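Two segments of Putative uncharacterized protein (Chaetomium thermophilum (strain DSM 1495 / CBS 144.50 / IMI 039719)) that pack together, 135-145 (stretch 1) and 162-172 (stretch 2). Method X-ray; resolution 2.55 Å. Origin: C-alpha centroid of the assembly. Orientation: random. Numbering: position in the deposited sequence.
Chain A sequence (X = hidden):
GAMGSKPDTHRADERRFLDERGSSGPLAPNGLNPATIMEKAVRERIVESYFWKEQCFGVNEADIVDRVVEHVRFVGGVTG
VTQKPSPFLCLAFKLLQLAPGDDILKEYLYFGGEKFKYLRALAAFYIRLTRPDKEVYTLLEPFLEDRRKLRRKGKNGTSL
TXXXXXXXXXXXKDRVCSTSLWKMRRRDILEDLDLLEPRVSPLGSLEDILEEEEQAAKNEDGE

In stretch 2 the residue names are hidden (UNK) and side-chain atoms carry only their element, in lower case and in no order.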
# COMPACT_ATOMS: atom_id res chain seq x y z
N GLU A 135 11.03 6.48 0.68
CA GLU A 135 10.46 6.99 -0.56
C GLU A 135 9.01 6.56 -0.71
O GLU A 135 8.18 7.33 -1.18
CB GLU A 135 11.28 6.50 -1.76
CG GLU A 135 11.27 7.45 -2.95
CD GLU A 135 11.93 6.85 -4.17
OE1 GLU A 135 11.52 7.20 -5.30
OE2 GLU A 135 12.85 6.02 -4.01
N VAL A 136 8.71 5.34 -0.29
CA VAL A 136 7.35 4.82 -0.39
C VAL A 136 6.40 5.62 0.50
O VAL A 136 5.30 5.98 0.07
CB VAL A 136 7.29 3.34 -0.01
CG1 VAL A 136 5.85 2.91 0.22
CG2 VAL A 136 7.92 2.52 -1.12
N TYR A 137 6.82 5.88 1.73
CA TYR A 137 5.99 6.67 2.64
C TYR A 137 5.76 8.06 2.06
O TYR A 137 4.62 8.53 1.98
CB TYR A 137 6.64 6.77 4.02
CG TYR A 137 6.56 5.49 4.83
CD1 TYR A 137 5.34 5.00 5.28
CD2 TYR A 137 7.71 4.78 5.15
CE1 TYR A 137 5.28 3.83 6.02
CE2 TYR A 137 7.66 3.62 5.88
CZ TYR A 137 6.44 3.14 6.31
OH TYR A 137 6.38 1.98 7.05
N THR A 138 6.85 8.70 1.63
CA THR A 138 6.76 10.08 1.13
C THR A 138 5.88 10.18 -0.12
O THR A 138 5.10 11.12 -0.26
CB THR A 138 8.15 10.66 0.81
OG1 THR A 138 8.82 9.82 -0.13
CG2 THR A 138 8.99 10.78 2.07
N LEU A 139 6.03 9.23 -1.04
CA LEU A 139 5.25 9.23 -2.28
C LEU A 139 3.79 8.89 -2.07
O LEU A 139 2.92 9.56 -2.62
CB LEU A 139 5.85 8.26 -3.30
CG LEU A 139 7.23 8.58 -3.87
CD1 LEU A 139 7.82 7.36 -4.56
CD2 LEU A 139 7.14 9.75 -4.83
N LEU A 140 3.52 7.84 -1.30
CA LEU A 140 2.16 7.32 -1.20
C LEU A 140 1.28 8.04 -0.18
O LEU A 140 0.08 8.17 -0.40
CB LEU A 140 2.18 5.83 -0.86
CG LEU A 140 2.88 4.94 -1.88
CD1 LEU A 140 2.60 3.47 -1.59
CD2 LEU A 140 2.44 5.31 -3.28
N GLU A 141 1.86 8.52 0.91
CA GLU A 141 1.04 9.13 1.96
C GLU A 141 0.17 10.32 1.52
O GLU A 141 -0.93 10.49 2.06
CB GLU A 141 1.93 9.57 3.14
CG GLU A 141 2.32 8.41 4.04
CD GLU A 141 3.04 8.85 5.30
OE1 GLU A 141 3.53 10.00 5.34
OE2 GLU A 141 3.13 8.04 6.24
N PRO A 142 0.62 11.13 0.54
CA PRO A 142 -0.30 12.21 0.13
C PRO A 142 -1.64 11.71 -0.43
O PRO A 142 -2.63 12.44 -0.35
CB PRO A 142 0.49 12.94 -0.96
CG PRO A 142 1.90 12.73 -0.58
CD PRO A 142 1.96 11.33 -0.03
N PHE A 143 -1.67 10.50 -0.97
CA PHE A 143 -2.89 10.00 -1.59
C PHE A 143 -3.84 9.38 -0.58
O PHE A 143 -4.85 8.78 -0.95
CB PHE A 143 -2.53 9.02 -2.70
CG PHE A 143 -1.68 9.63 -3.77
CD1 PHE A 143 -2.18 10.66 -4.55
CD2 PHE A 143 -0.38 9.21 -3.97
CE1 PHE A 143 -1.39 11.25 -5.52
CE2 PHE A 143 0.41 9.79 -4.94
CZ PHE A 143 -0.10 10.81 -5.71
N LEU A 144 -3.51 9.53 0.70
CA LEU A 144 -4.48 9.26 1.76
C LEU A 144 -5.61 10.30 1.69
O LEU A 144 -6.63 10.16 2.37
CB LEU A 144 -3.79 9.29 3.12
CG LEU A 144 -2.86 8.13 3.48
CD1 LEU A 144 -2.21 8.37 4.83
CD2 LEU A 144 -3.61 6.81 3.48
N GLU A 145 -5.42 11.34 0.88
CA GLU A 145 -6.43 12.37 0.66
C GLU A 145 -7.30 12.06 -0.56
O GLU A 145 -8.31 12.73 -0.80
CB GLU A 145 -5.76 13.74 0.50
CG GLU A 145 -6.64 14.91 0.87
CD GLU A 145 -5.90 16.23 0.77
OE1 GLU A 145 -6.55 17.29 0.86
OE2 GLU A 145 -4.66 16.21 0.59
N UNK A 162 -11.80 2.31 -0.91
CA UNK A 162 -11.45 3.65 -1.37
C UNK A 162 -9.96 3.77 -1.59
O UNK A 162 -9.17 3.01 -1.02
o UNK A 162 -17.39 4.20 1.05
c UNK A 162 -15.69 5.20 -0.31
c UNK A 162 -16.06 4.33 0.70
c UNK A 162 -14.36 5.31 -0.65
c UNK A 162 -13.79 3.71 1.02
c UNK A 162 -13.38 4.57 0.00
c UNK A 162 -15.12 3.58 1.36
c UNK A 162 -11.92 4.69 -0.36
N UNK A 163 -9.57 4.76 -2.40
CA UNK A 163 -8.16 4.95 -2.72
C UNK A 163 -7.32 5.16 -1.47
O UNK A 163 -6.25 4.57 -1.34
s UNK A 163 -5.76 5.16 -4.97
c UNK A 163 -6.80 5.15 -6.43
c UNK A 163 -7.99 6.14 -3.66
c UNK A 163 -6.54 6.45 -3.99
N UNK A 164 -7.81 5.97 -0.54
CA UNK A 164 -7.06 6.23 0.69
C UNK A 164 -6.94 4.96 1.52
O UNK A 164 -5.94 4.74 2.20
o UNK A 164 -9.56 7.06 2.96
c UNK A 164 -9.18 7.11 1.77
c UNK A 164 -7.72 7.36 1.50
o UNK A 164 -9.96 6.99 0.80
N UNK A 165 -7.97 4.12 1.45
CA UNK A 165 -7.94 2.84 2.14
C UNK A 165 -6.95 1.87 1.49
O UNK A 165 -6.27 1.10 2.18
o UNK A 165 -11.68 0.93 2.60
o UNK A 165 -12.00 1.70 4.63
c UNK A 165 -9.33 2.22 2.16
c UNK A 165 -11.35 1.66 3.56
c UNK A 165 -10.11 2.51 3.44
N UNK A 166 -6.87 1.90 0.16
CA UNK A 166 -5.92 1.07 -0.57
C UNK A 166 -4.48 1.50 -0.26
O UNK A 166 -3.61 0.65 -0.02
c UNK A 166 -6.21 1.16 -2.07
c UNK A 166 -3.81 -1.49 -4.43
c UNK A 166 -5.51 -1.15 -2.78
c UNK A 166 -4.73 -2.01 -3.54
c UNK A 166 -5.37 0.22 -2.90
c UNK A 166 -4.44 0.73 -3.80
c UNK A 166 -3.66 -0.13 -4.56
N UNK A 167 -4.24 2.81 -0.26
CA UNK A 167 -2.94 3.36 0.08
C UNK A 167 -2.55 2.99 1.50
O UNK A 167 -1.43 2.54 1.75
c UNK A 167 -3.17 5.31 -1.50
c UNK A 167 -2.16 4.76 -2.47
c UNK A 167 -2.91 4.90 -0.05
c UNK A 167 -1.59 5.45 0.43
N UNK A 168 -3.49 3.16 2.42
CA UNK A 168 -3.26 2.82 3.82
C UNK A 168 -2.93 1.33 3.95
O UNK A 168 -2.07 0.95 4.76
c UNK A 168 -4.48 3.17 4.67
o UNK A 168 -3.10 3.65 6.56
o UNK A 168 -5.01 2.63 6.92
c UNK A 168 -4.17 3.15 6.16
N UNK A 169 -3.60 0.50 3.16
CA UNK A 169 -3.31 -0.93 3.13
C UNK A 169 -1.89 -1.20 2.66
O UNK A 169 -1.18 -2.02 3.24
o UNK A 169 -6.53 -2.52 2.30
c UNK A 169 -5.63 -1.94 2.94
c UNK A 169 -4.31 -1.67 2.24
o UNK A 169 -5.75 -1.60 4.14
N UNK A 170 -1.47 -0.51 1.61
CA UNK A 170 -0.11 -0.64 1.10
C UNK A 170 0.91 -0.25 2.16
O UNK A 170 1.97 -0.87 2.28
c UNK A 170 0.08 0.23 -0.15
c UNK A 170 -0.70 -0.16 -1.40
c UNK A 170 -0.52 0.92 -2.46
c UNK A 170 -0.20 -1.50 -1.91
N UNK A 171 0.59 0.80 2.90
CA UNK A 171 1.48 1.33 3.93
C UNK A 171 1.51 0.54 5.24
O UNK A 171 2.47 0.65 6.00
c UNK A 171 2.70 3.55 2.41
c UNK A 171 0.98 5.14 3.33
c UNK A 171 1.12 2.78 4.21
c UNK A 171 1.29 3.69 2.98
N UNK A 172 0.46 -0.23 5.53
CA UNK A 172 0.36 -0.87 6.85
C UNK A 172 0.21 -2.39 6.83
O UNK A 172 0.18 -3.02 7.88
c UNK A 172 -0.84 -0.31 7.65
c UNK A 172 -0.81 1.21 7.67
o UNK A 172 -2.06 -0.77 7.06
O HOH W 1 4.74 -0.38 7.46

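Position 162 carries one carbon leading to a six-carbon ring that bears an oxygen, and it touches nothing on stretch 1. A hydroxylated ring means tyrosine: Tyr162 sits at the N-cap position, and its backbone O accepts the first hydrogen bond of the helix, from N of 166 at 2.8 Å.

Position 163 has an unbranched chain of two carbons, a sulfur and a carbon, which is methionine. Met163 is buried and brushes stretch 1 lightly, its CG lying 4.2 Å from Phe143 O; a flexible thioether suits such a buried site.

Position 164 has two carbons, the second with two oxygens, so it is aspartate. The chain runs very close here: the CB of Asp164 is 3.1 Å from Leu144 O, and the two CA atoms are 4.1 Å apart. The short side chain leads its carboxylate away from stretch 1, to hydrogen bonds elsewhere in the structure.

Position 165 has three carbons, the third carrying two oxygens: glutamate. Glu165 points away from stretch 1, and a charged group is at home on this partly exposed side.

Position 166 shows one carbon and a six-carbon ring without oxygen, hence phenylalanine. Phe166 is buried but does not reach stretch 1, so its apolar ring serves other packing.

Position 167 has four carbons, forked at the first, with one arm two carbons long. That is isoleucine, and it points toward stretch 1. Ile167 CG2 lies 4.0 Å from Leu140 CB and 3.9 Å from Leu144 CD2, while CG1 is 4.0 Å from Phe143 CB. Branching next to the backbone lets one residue meet three neighbours where the chains are close.

Position 168 again has two carbons, the second bearing two oxygens: aspartate. The CB of Asp168 packs 3.9 Å from Leu144 CD2, and its carboxylate oxygens are hydrogen-bonded elsewhere in the structure.

Position 169 repeats that pattern and is also aspartate. Asp169 is out of reach of stretch 1 and partly exposed, as suits a charge.

Position 170 has four carbons forked at the second, so it is leucine. Buried Leu170 points toward stretch 1 and places CD1 4.1 Å from Leu140 CD1.

Position 171 has the same fork and is leucine too. Its CD2 lies 3.9 Å from Val136 CG1 and 4.0 Å from Leu140 CD1, while CD1 is 3.6 Å from Glu141 CG. The longer stem suits this wider part of the contact, where CA of Leu171 is 7.1 Å from CA of Tyr137.

Position 172 has one carbon carrying an oxygen and a carbon: threonine. Exposed Thr172 donates from OG1 to Asp168 O at 2.9 Å.

The two helices run nearly antiparallel, at 171°, and no direct hydrogen bond joins the stretches. Apolar packing by Ile167, Leu170 and Leu171 holds them together, supplemented by one water that donates to Leu171 O and hydrogen-bonds to Tyr137 OH, each at 2.9 Å from the water O.

Stretch 2 162-172: YMDEFIDDLLT
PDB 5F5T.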